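Local coordinates for RedY-like protein (Hahella chejuensis, PDB 2JDJ) that probably takes part in the biosynthesis of the red pigment prodigiosin, as a member of the dimeric alpha/beta-barrel superfamily, at residues 59-62 with 63-66. Sequence-based numbering, arbitrary orientation.
Sequences IKIT and DRAA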
loop_
_atom_site.group_PDB
_atom_site.type_symbol
_atom_site.label_atom_id
_atom_site.label_comp_id
_atom_site.label_asym_id
_atom_site.label_seq_id
_atom_site.Cartn_x
_atom_site.Cartn_y
_atom_site.Cartn_z
ATOM N N ILE A 59 -1.298 -2.303 5.381
ATOM C CA ILE A 59 -0.917 -3.140 6.513
ATOM C C ILE A 59 0.065 -4.188 6.029
ATOM O O ILE A 59 -0.288 -5.041 5.200
ATOM C CB ILE A 59 -2.117 -3.896 7.140
ATOM C CG1 ILE A 59 -3.365 -3.013 7.229
ATOM C CG2 ILE A 59 -1.712 -4.473 8.492
ATOM C CD1 ILE A 59 -4.644 -3.787 7.469
ATOM N N LYS A 60 1.293 -4.114 6.528
ATOM C CA LYS A 60 2.305 -5.131 6.243
ATOM C C LYS A 60 2.312 -6.129 7.406
ATOM O O LYS A 60 2.449 -5.730 8.574
ATOM C CB LYS A 60 3.686 -4.492 6.032
ATOM C CG LYS A 60 4.773 -5.487 5.649
ATOM C CD LYS A 60 6.118 -4.825 5.317
ATOM C CE LYS A 60 6.350 -4.733 3.807
ATOM N NZ LYS A 60 7.733 -4.317 3.464
ATOM N N ILE A 61 2.136 -7.416 7.081
ATOM C CA ILE A 61 2.025 -8.480 8.091
ATOM C C ILE A 61 2.984 -9.636 7.832
ATOM O O ILE A 61 3.409 -9.872 6.688
ATOM C CB ILE A 61 0.592 -9.066 8.191
ATOM C CG1 ILE A 61 0.099 -9.529 6.810
ATOM C CG2 ILE A 61 -0.394 -8.064 8.859
ATOM C CD1 ILE A 61 -1.291 -10.181 6.825
ATOM N N THR A 62 3.311 -10.352 8.903
ATOM C CA THR A 62 4.227 -11.488 8.850
ATOM C C THR A 62 3.649 -12.552 7.933
ATOM O O THR A 62 4.294 -12.983 6.965
ATOM C CB THR A 62 4.464 -12.064 10.257
ATOM O OG1 THR A 62 3.197 -12.265 10.910
ATOM C CG2 THR A 62 5.307 -11.090 11.081
ATOM N N ASP A 63 2.422 -12.948 8.231
ATOM C CA ASP A 63 1.625 -13.780 7.333
ATOM C C ASP A 63 0.168 -13.631 7.707
ATOM O O ASP A 63 -0.158 -13.228 8.838
ATOM C CB ASP A 63 2.037 -15.250 7.407
ATOM C CG ASP A 63 1.957 -15.795 8.808
ATOM O OD1 ASP A 63 0.840 -16.120 9.242
ATOM O OD2 ASP A 63 3.013 -15.878 9.482
ATOM N N ARG A 64 -0.696 -13.964 6.751
ATOM C CA ARG A 64 -2.147 -13.828 6.897
ATOM C C ARG A 64 -2.692 -14.627 8.064
ATOM O O ARG A 64 -3.663 -14.224 8.717
ATOM C CB ARG A 64 -2.861 -14.255 5.599
ATOM C CG ARG A 64 -4.321 -13.844 5.518
ATOM C CD ARG A 64 -4.489 -12.348 5.728
ATOM N NE ARG A 64 -5.430 -11.747 4.781
ATOM C CZ ARG A 64 -6.678 -11.399 5.072
ATOM N NH1 ARG A 64 -7.174 -11.587 6.291
ATOM N NH2 ARG A 64 -7.430 -10.847 4.130
ATOM N N ALA A 65 -2.071 -15.776 8.312
ATOM C CA ALA A 65 -2.463 -16.636 9.427
ATOM C C ALA A 65 -2.325 -15.895 10.773
ATOM O O ALA A 65 -3.252 -15.891 11.603
ATOM C CB ALA A 65 -1.629 -17.925 9.405
ATOM N N ALA A 66 -1.169 -15.266 10.976
ATOM C CA ALA A 66 -0.899 -14.501 12.204
ATOM C C ALA A 66 -1.871 -13.318 12.345
ATOM O O ALA A 66 -2.419 -13.085 13.417
ATOM C CB ALA A 66 0.547 -14.023 12.227
#
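An N-capped helix start follows two residues after the end of a beta strand here, and Ile61 and Thr62 reach across the turn to Arg64 and Ala66. Asp63 is the N-cap residue. Its OD1 accepts from Ala66 N at 2.8 Å, with an N-H...O angle of 156°. The N-H comes from above the carboxylate plane, 37° out of it. CG of Asp63 sits between its own backbone N and carbonyl carbon (chi1 56°), which brings OD1 to the Ala66 amide. Replacing Asp63 with an alanine would probably leave the amide of Ala66 without its capping acceptor and the first turn of the helix less firmly fixed.

Thr62 touches the same turn through its hydroxyl. OG1 lies 3.4 Å from Ala66 CB, a van der Waals contact with the methyl group. This oxygen is set between the backbone N and the carbonyl carbon of Thr62, and so faces that methyl. On the buried side, Ile61 extends its CD1 methyl to 3.7 Å from Arg64 CA. The same methyl lies 4.0 Å from Arg64 CD, so it meets the aliphatic part of the arginine. The guanidinium group of Arg64 forms salt bridges, through NH1 with Asp68 and through NH2 with Glu92.

The turn joins strand 55-61 to helix 64-71. Ile61 also packs on Glu2 and Ile4 of strand 2-10, while Thr62 touches Val38 of strand 37-44. Strand 55-61 lies between these two strands in the sheet, antiparallel to both.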